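Local atomic coordinates of aldehyde dehydrogenase family protein (Pseudomonas syringae pv. tomato str. DC3000, PDB entry 5IUU), a protein that probably oxidises aldehydes to carboxylic acids using NAD(P)+, and binds NAD+, NADH and indole-3-acetate. Residues T425-A430 against G469-G474; G118-G123 against W167-M172; A432-N437 against N456-G461. One frame throughout, in Å; residues are numbered along the deposited sequence.

Contact 1 of 3, residues T425-A430 against G469-G474; sequences TPYGLA and GFKQSG
The ring of Y427 has the CB of K471 at its edge, close to its plane, while one face carries T425 O of its own loop, 3.3 Å above the ring plane and offset toward the rim. The K471 contact is modelled too short, so its spacing is doubtful; the side chains cross at about a right angle. F470 CB lies 4.2 Å from Y427 CD2, while the F470 ring packs on L490 of the second subunit. Backbone bonds S473 N to F470 O (3.2 Å) and G474 N to K471 O (3.0 Å) curl 469-474 into a tight turn with 3-10 character at 472-473. Against this turn lies the other loop, whose Y427-G428 peptide is cis. One weak hydrogen bond joins them, Q472 N to P426 O at 3.5 Å, bent to 122°. S473 OG is modelled doubtfully close to G428 N, at a poor bonding angle; its weak bonds to A268 O and G269 O must share the one hydroxyl hydrogen. With its CG anti to the backbone N (chi1 -157°), L429 brings CD1 to 3.7 Å from G469 N; its side chain is about 4 Å from that of E267, the predicted active-site residue.

Contact 2 of 3, residues G118-G123 against W167-M172; sequences GVDIPG and WNFPLM
D120 and M172 approach to 5.5 Å between their CA atoms, where helix 113-134, widened to a pi-type turn at 118-120 and kinked at P122, meets the first turn of helix 170-183. The M172 chain bends at its last torsion (chi3 -39°), which folds the methyl back onto D120: M172 CE lies 3.5 Å from D120 CG. Higher on the same chain, M172 CG rests 3.5 Å from D120 O and 3.7 Å from G123 C, an approach that the lack of a side chain at G123 permits. The D120 carboxylate also reaches the edge of the F169 ring, with D120 OD2 3.5 Å from F169 CD1 and the two planes only 19° apart. That oxygen forms a salt bridge with K111, whose NZ also hydrogen-bonds to N168 O, so one lysine ties the helix to the loop. Elsewhere in the contact, L171 CD2 sits 3.8 Å from I121 CG1, the chains crossing at about a right angle; L171 also touches helix 198-210. F169 is the N-cap of helix 170-183 and ends the loop W167-F169, part of the cofactor and substrate site: W167 binds NAD+ and NADH, N168 and F169 indole-3-acetate.

Contact 3 of 3, residues A432-N437 against N456-G461; sequences AVWTAN and NQYDGG
N456 grips the strand end through three hydrogen bonds. N456 N gives a nearly straight bond to V433 O (2.8 Å, 164°). The side-chain amide pairs with both the N-H and the C=O of T435: T435 N donates to N456 OD1 at 2.9 Å, in the carbonyl plane and on a lone pair, and N456 ND2 donates to T435 O at 2.9 Å. T435 O lies almost in the plane of the N456 amide, whereas the donor stands 45° out of the plane of the T435 carbonyl. Holding both OD1 and ND2 fixes the amide's rotation. T435 OG1 accepts from N437 N at 3.0 Å, an ST turn leading to N437, the N-cap of helix 438-447, and also hydrogen-bonds D279 OD1.

Outward, one face of the W434 ring carries Q457 N, 3.4 Å above its plane and offset toward the rim, and W434 CH2 packs 3.5 Å from Q457 CA. The indole and the phenol of Y458 meet edge to edge, W434 CH2 to Y458 CD2 at 3.8 Å, a meeting set by Y458 chi1 (62°). Q457 hydrogen-bonds to Q149 and W494 of the second subunit, and A436 forms backbone hydrogen bonds with the third.

Strand 430-434 runs between strands 273-276 and 452-455 of a mixed sheet; W434 NE1 bonds to N274 OD1, its ring packs on helix 283-294, and V433 faces helix 438-447.

How the contacts relate
Contact 3 is the most buried of the three and the most polar, with three well-formed hydrogen bonds across it; contact 1 has a single weak one. Contact 2 has no direct hydrogen bond between its segments: apolar packing and a carboxylate at a ring edge join a helix to a loop and helix start, with K111 linking both. The loop of contact 1 runs into strand 430-434 of contact 3, which is nested inside the loop that contact 1 closes. Both touch the second subunit, whereas contact 2, nearest the chain centre, meets no other chain. The substrate site brings contacts 2 and 3 together: F169 is about 6 Å from D459, between side chains.

Contact 1 of 3, residues T425-A430 against G469-G474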
loop_
_atom_site.group_PDB
_atom_site.type_symbol
_atom_site.label_atom_id
_atom_site.label_comp_id
_atom_site.label_asym_id
_atom_site.label_seq_id
_atom_site.Cartn_x
_atom_site.Cartn_y
_atom_site.Cartn_z
ATOM N N THR A 425 14.595 27.233 13.300
ATOM C CA THR A 425 14.383 26.604 14.593
ATOM C C THR A 425 15.100 25.266 14.657
ATOM O O THR A 425 15.208 24.583 13.633
ATOM C CB THR A 425 12.878 26.410 14.840
ATOM O OG1 THR A 425 12.201 27.660 14.654
ATOM C CG2 THR A 425 12.597 25.948 16.267
ATOM N N PRO A 426 15.614 24.868 15.834
ATOM C CA PRO A 426 15.859 23.444 16.117
ATOM C C PRO A 426 14.676 22.537 15.786
ATOM O O PRO A 426 14.812 21.308 15.826
ATOM C CB PRO A 426 16.139 23.431 17.627
ATOM C CG PRO A 426 16.656 24.793 17.936
ATOM C CD PRO A 426 16.124 25.752 16.897
ATOM N N TYR A 427 13.518 23.145 15.506
ATOM C CA TYR A 427 12.258 22.528 15.061
ATOM C C TYR A 427 11.473 22.100 16.299
ATOM O O TYR A 427 11.993 22.243 17.413
ATOM C CB TYR A 427 12.520 21.376 14.088
ATOM C CG TYR A 427 13.041 21.869 12.761
ATOM C CD1 TYR A 427 12.619 23.081 12.234
ATOM C CD2 TYR A 427 13.973 21.139 12.047
ATOM C CE1 TYR A 427 13.110 23.543 11.020
ATOM C CE2 TYR A 427 14.472 21.584 10.838
ATOM C CZ TYR A 427 14.037 22.789 10.326
ATOM O OH TYR A 427 14.533 23.235 9.116
ATOM N N GLY A 428 10.218 21.659 16.160
ATOM C CA GLY A 428 9.450 21.618 14.928
ATOM C C GLY A 428 8.533 20.412 14.944
ATOM O O GLY A 428 8.459 19.639 13.981
ATOM N N LEU A 429 7.858 20.235 16.080
ATOM C CA LEU A 429 6.959 19.102 16.237
ATOM C C LEU A 429 5.671 19.331 15.470
ATOM O O LEU A 429 5.150 18.417 14.821
ATOM C CB LEU A 429 6.654 18.874 17.714
ATOM C CG LEU A 429 6.194 17.481 18.148
ATOM C CD1 LEU A 429 7.219 16.454 17.694
ATOM C CD2 LEU A 429 6.009 17.416 19.661
ATOM N N ALA A 430 5.152 20.550 15.525
ATOM C CA ALA A 430 3.838 20.845 14.989
ATOM C C ALA A 430 3.861 22.243 14.390
ATOM O O ALA A 430 4.807 23.008 14.589
ATOM C CB ALA A 430 2.775 20.716 16.079
ATOM N N GLY A 469 8.305 14.594 14.694
ATOM C CA GLY A 469 8.998 15.834 14.401
ATOM C C GLY A 469 10.047 15.694 13.313
ATOM O O GLY A 469 10.504 14.591 12.979
ATOM N N PHE A 470 10.422 16.852 12.760
ATOM C CA PHE A 470 11.593 16.990 11.904
ATOM C C PHE A 470 12.796 17.378 12.763
ATOM O O PHE A 470 12.679 18.228 13.655
ATOM C CB PHE A 470 11.361 18.049 10.813
ATOM C CG PHE A 470 10.469 17.597 9.658
ATOM C CD1 PHE A 470 9.290 16.891 9.893
ATOM C CD2 PHE A 470 10.802 17.925 8.341
ATOM C CE1 PHE A 470 8.462 16.496 8.828
ATOM C CE2 PHE A 470 9.976 17.536 7.269
ATOM C CZ PHE A 470 8.812 16.824 7.512
ATOM N N LYS A 471 13.936 16.725 12.515
ATOM C CA LYS A 471 15.265 17.116 13.060
ATOM C C LYS A 471 15.236 16.971 14.587
ATOM O O LYS A 471 14.827 15.902 15.079
ATOM C CB LYS A 471 15.595 18.494 12.498
ATOM C CG LYS A 471 16.952 19.116 12.873
ATOM C CD LYS A 471 18.104 18.146 12.787
ATOM C CE LYS A 471 19.335 18.777 13.397
ATOM N NZ LYS A 471 19.971 19.824 12.537
ATOM N N GLN A 472 15.657 17.989 15.369
ATOM C CA GLN A 472 15.793 17.859 16.818
ATOM C C GLN A 472 14.451 17.727 17.526
ATOM O O GLN A 472 14.423 17.601 18.762
ATOM C CB GLN A 472 16.581 19.039 17.412
ATOM C CG GLN A 472 18.090 19.038 17.087
ATOM C CD GLN A 472 18.933 19.829 18.090
ATOM O OE1 GLN A 472 18.749 19.708 19.306
ATOM N NE2 GLN A 472 19.862 20.640 17.583
ATOM N N SER A 473 13.351 17.739 16.771
ATOM C CA SER A 473 12.056 17.426 17.348
ATOM C C SER A 473 11.817 15.929 17.514
ATOM O O SER A 473 10.934 15.541 18.287
ATOM C CB SER A 473 10.933 18.062 16.521
ATOM O OG SER A 473 10.634 19.363 17.032
ATOM N N GLY A 474 12.588 15.091 16.836
ATOM C CA GLY A 474 12.522 13.664 17.049
ATOM C C GLY A 474 12.635 12.906 15.742
ATOM O O GLY A 474 12.911 13.472 14.683
#

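Contact 2 of 3, residues G118-G123 against W167-M172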
loop_
_atom_site.group_PDB
_atom_site.type_symbol
_atom_site.label_atom_id
_atom_site.label_comp_id
_atom_site.label_asym_id
_atom_site.label_seq_id
_atom_site.Cartn_x
_atom_site.Cartn_y
_atom_site.Cartn_z
ATOM N N GLY A 118 -12.555 13.357 29.925
ATOM C CA GLY A 118 -13.140 13.640 28.635
ATOM C C GLY A 118 -12.182 13.464 27.479
ATOM O O GLY A 118 -12.630 13.215 26.363
ATOM N N VAL A 119 -10.875 13.581 27.715
ATOM C CA VAL A 119 -9.900 13.501 26.630
ATOM C C VAL A 119 -8.901 12.369 26.840
ATOM O O VAL A 119 -8.788 11.469 25.999
ATOM C CB VAL A 119 -9.166 14.844 26.446
ATOM C CG1 VAL A 119 -8.191 14.771 25.254
ATOM C CG2 VAL A 119 -10.173 15.970 26.252
ATOM N N ASP A 120 -8.154 12.403 27.947
ATOM C CA ASP A 120 -6.970 11.549 28.061
ATOM C C ASP A 120 -7.324 10.072 28.165
ATOM O O ASP A 120 -6.733 9.239 27.471
ATOM C CB ASP A 120 -6.123 11.978 29.255
ATOM C CG ASP A 120 -5.436 13.305 29.027
ATOM O OD1 ASP A 120 -6.132 14.269 28.642
ATOM O OD2 ASP A 120 -4.200 13.377 29.205
ATOM N N ILE A 121 -8.261 9.719 29.037
ATOM C CA ILE A 121 -8.585 8.307 29.241
ATOM C C ILE A 121 -9.286 7.747 28.005
ATOM O O ILE A 121 -8.909 6.654 27.539
ATOM C CB ILE A 121 -9.426 8.082 30.512
ATOM C CG1 ILE A 121 -8.526 7.930 31.741
ATOM C CG2 ILE A 121 -10.289 6.831 30.354
ATOM C CD1 ILE A 121 -7.504 9.036 31.945
ATOM N N PRO A 122 -10.297 8.426 27.438
ATOM C CA PRO A 122 -10.855 7.931 26.171
ATOM C C PRO A 122 -9.834 7.913 25.045
ATOM O O PRO A 122 -9.873 7.006 24.205
ATOM C CB PRO A 122 -11.998 8.914 25.880
ATOM C CG PRO A 122 -12.363 9.495 27.215
ATOM C CD PRO A 122 -11.046 9.608 27.923
ATOM N N GLY A 123 -8.927 8.897 25.002
ATOM C CA GLY A 123 -7.909 8.904 23.966
ATOM C C GLY A 123 -6.923 7.768 24.134
ATOM O O GLY A 123 -6.464 7.176 23.152
ATOM N N TRP A 167 5.285 13.242 31.715
ATOM C CA TRP A 167 4.190 13.365 32.670
ATOM C C TRP A 167 3.033 14.220 32.168
ATOM O O TRP A 167 2.040 14.376 32.884
ATOM C CB TRP A 167 4.726 13.941 33.976
ATOM C CG TRP A 167 5.491 15.209 33.749
ATOM C CD1 TRP A 167 6.832 15.331 33.486
ATOM C CD2 TRP A 167 4.956 16.536 33.743
ATOM N NE1 TRP A 167 7.159 16.654 33.337
ATOM C CE2 TRP A 167 6.028 17.415 33.485
ATOM C CE3 TRP A 167 3.674 17.067 33.945
ATOM C CZ2 TRP A 167 5.860 18.796 33.415
ATOM C CZ3 TRP A 167 3.506 18.442 33.875
ATOM C CH2 TRP A 167 4.597 19.292 33.609
ATOM N N ASN A 168 3.118 14.753 30.950
ATOM C CA ASN A 168 2.128 15.711 30.473
ATOM C C ASN A 168 0.813 15.040 30.074
ATOM O O ASN A 168 -0.264 15.620 30.256
ATOM C CB ASN A 168 2.717 16.481 29.295
ATOM C CG ASN A 168 4.101 17.014 29.604
ATOM O OD1 ASN A 168 5.107 16.309 29.451
ATOM N ND2 ASN A 168 4.158 18.254 30.086
ATOM N N PHE A 169 0.881 13.850 29.480
ATOM C CA PHE A 169 -0.299 13.052 29.149
ATOM C C PHE A 169 0.037 11.624 29.538
ATOM O O PHE A 169 0.196 10.747 28.681
ATOM C CB PHE A 169 -0.662 13.156 27.666
ATOM C CG PHE A 169 -0.779 14.565 27.165
ATOM C CD1 PHE A 169 -2.002 15.207 27.139
ATOM C CD2 PHE A 169 0.345 15.249 26.720
ATOM C CE1 PHE A 169 -2.112 16.508 26.680
ATOM C CE2 PHE A 169 0.241 16.553 26.257
ATOM C CZ PHE A 169 -0.992 17.182 26.240
ATOM N N PRO A 170 0.150 11.357 30.843
ATOM C CA PRO A 170 0.770 10.092 31.287
ATOM C C PRO A 170 0.101 8.851 30.717
ATOM O O PRO A 170 0.797 7.971 30.200
ATOM C CB PRO A 170 0.644 10.149 32.825
ATOM C CG PRO A 170 0.303 11.584 33.159
ATOM C CD PRO A 170 -0.404 12.145 31.955
ATOM N N LEU A 171 -1.228 8.747 30.790
ATOM C CA LEU A 171 -1.860 7.538 30.269
ATOM C C LEU A 171 -1.940 7.552 28.746
ATOM O O LEU A 171 -1.677 6.531 28.105
ATOM C CB LEU A 171 -3.254 7.351 30.859
ATOM C CG LEU A 171 -3.974 6.103 30.343
ATOM C CD1 LEU A 171 -3.143 4.857 30.623
ATOM C CD2 LEU A 171 -5.348 5.983 30.981
ATOM N N MET A 172 -2.303 8.691 28.151
ATOM C CA MET A 172 -2.477 8.740 26.705
ATOM C C MET A 172 -1.156 8.530 25.971
ATOM O O MET A 172 -1.116 7.829 24.955
ATOM C CB MET A 172 -3.111 10.068 26.298
ATOM C CG MET A 172 -4.164 9.943 25.205
ATOM S SD MET A 172 -4.565 11.505 24.385
ATOM C CE MET A 172 -4.564 12.693 25.728
#

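Contact 3 of 3, residues A432-N437 against N456-G461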
loop_
_atom_site.group_PDB
_atom_site.type_symbol
_atom_site.label_atom_id
_atom_site.label_comp_id
_atom_site.label_asym_id
_atom_site.label_seq_id
_atom_site.Cartn_x
_atom_site.Cartn_y
_atom_site.Cartn_z
ATOM N N ALA A 432 0.696 25.312 12.771
ATOM C CA ALA A 432 -0.644 25.645 12.315
ATOM C C ALA A 432 -0.581 26.820 11.351
ATOM O O ALA A 432 0.164 27.779 11.574
ATOM C CB ALA A 432 -1.573 25.960 13.481
ATOM N N VAL A 433 -1.352 26.722 10.265
ATOM C CA VAL A 433 -1.472 27.765 9.253
ATOM C C VAL A 433 -2.938 28.124 9.117
ATOM O O VAL A 433 -3.796 27.237 9.067
ATOM C CB VAL A 433 -0.910 27.313 7.884
ATOM C CG1 VAL A 433 -0.964 28.466 6.872
ATOM C CG2 VAL A 433 0.491 26.792 8.040
ATOM N N TRP A 434 -3.221 29.425 9.022
ATOM C CA TRP A 434 -4.585 29.934 8.899
ATOM C C TRP A 434 -4.663 30.824 7.665
ATOM O O TRP A 434 -4.152 31.948 7.676
ATOM C CB TRP A 434 -5.000 30.701 10.160
ATOM C CG TRP A 434 -4.771 29.913 11.417
ATOM C CD1 TRP A 434 -3.578 29.712 12.048
ATOM C CD2 TRP A 434 -5.757 29.217 12.193
ATOM N NE1 TRP A 434 -3.758 28.932 13.158
ATOM C CE2 TRP A 434 -5.085 28.610 13.270
ATOM C CE3 TRP A 434 -7.137 29.039 12.072
ATOM C CZ2 TRP A 434 -5.749 27.845 14.234
ATOM C CZ3 TRP A 434 -7.800 28.271 13.030
ATOM C CH2 TRP A 434 -7.103 27.687 14.099
ATOM N N THR A 435 -5.306 30.327 6.612
ATOM C CA THR A 435 -5.528 31.088 5.391
ATOM C C THR A 435 -6.654 30.425 4.619
ATOM O O THR A 435 -6.756 29.198 4.608
ATOM C CB THR A 435 -4.268 31.184 4.506
ATOM O OG1 THR A 435 -4.636 31.663 3.211
ATOM C CG2 THR A 435 -3.593 29.831 4.329
ATOM N N ALA A 436 -7.498 31.238 3.987
ATOM C CA ALA A 436 -8.573 30.746 3.139
ATOM C C ALA A 436 -8.119 30.467 1.720
ATOM O O ALA A 436 -8.928 30.014 0.901
ATOM C CB ALA A 436 -9.727 31.751 3.099
ATOM N N ASN A 437 -6.867 30.756 1.396
ATOM C CA ASN A 437 -6.409 30.700 0.016
ATOM C C ASN A 437 -5.833 29.318 -0.272
ATOM O O ASN A 437 -4.963 28.831 0.459
ATOM C CB ASN A 437 -5.368 31.789 -0.261
ATOM C CG ASN A 437 -4.913 31.794 -1.697
ATOM O OD1 ASN A 437 -3.875 31.222 -2.034
ATOM N ND2 ASN A 437 -5.691 32.434 -2.561
ATOM N N ASN A 456 -6.160 25.808 9.289
ATOM C CA ASN A 456 -7.453 26.395 9.628
ATOM C C ASN A 456 -8.103 25.694 10.821
ATOM O O ASN A 456 -9.324 25.720 10.984
ATOM C CB ASN A 456 -8.362 26.421 8.395
ATOM C CG ASN A 456 -7.838 27.385 7.328
ATOM O OD1 ASN A 456 -6.979 28.209 7.623
ATOM N ND2 ASN A 456 -8.343 27.285 6.098
ATOM N N GLN A 457 -7.270 25.091 11.666
ATOM C CA GLN A 457 -7.646 24.462 12.931
ATOM C C GLN A 457 -6.356 24.247 13.716
ATOM O O GLN A 457 -5.260 24.440 13.188
ATOM C CB GLN A 457 -8.386 23.139 12.712
ATOM C CG GLN A 457 -7.518 22.069 12.052
ATOM C CD GLN A 457 -8.310 20.843 11.614
ATOM O OE1 GLN A 457 -9.396 20.574 12.124
ATOM N NE2 GLN A 457 -7.765 20.097 10.660
ATOM N N TYR A 458 -6.485 23.824 14.969
ATOM C CA TYR A 458 -5.320 23.550 15.808
ATOM C C TYR A 458 -5.523 22.260 16.599
ATOM O O TYR A 458 -6.637 21.958 17.032
ATOM C CB TYR A 458 -5.043 24.718 16.771
ATOM C CG TYR A 458 -6.154 25.013 17.785
ATOM C CD1 TYR A 458 -6.135 24.452 19.059
ATOM C CD2 TYR A 458 -7.215 25.860 17.461
ATOM C CE1 TYR A 458 -7.135 24.737 19.989
ATOM C CE2 TYR A 458 -8.217 26.153 18.381
ATOM C CZ TYR A 458 -8.173 25.585 19.645
ATOM O OH TYR A 458 -9.167 25.861 20.567
ATOM N N ASP A 459 -4.427 21.530 16.820
ATOM C CA ASP A 459 -4.442 20.223 17.502
ATOM C C ASP A 459 -5.474 19.267 16.887
ATOM O O ASP A 459 -6.096 18.490 17.594
ATOM C CB ASP A 459 -4.702 20.359 19.014
ATOM C CG ASP A 459 -4.182 19.144 19.849
ATOM O OD1 ASP A 459 -4.183 17.985 19.370
ATOM O OD2 ASP A 459 -3.758 19.372 21.012
ATOM N N GLY A 460 -5.688 19.341 15.560
ATOM C CA GLY A 460 -6.527 18.335 14.921
ATOM C C GLY A 460 -5.753 17.058 14.653
ATOM O O GLY A 460 -4.530 17.050 14.599
ATOM N N GLY A 461 -6.459 15.947 14.494
ATOM C CA GLY A 461 -5.722 14.724 14.246
ATOM C C GLY A 461 -6.359 13.485 14.834
ATOM O O GLY A 461 -6.447 13.309 16.054
#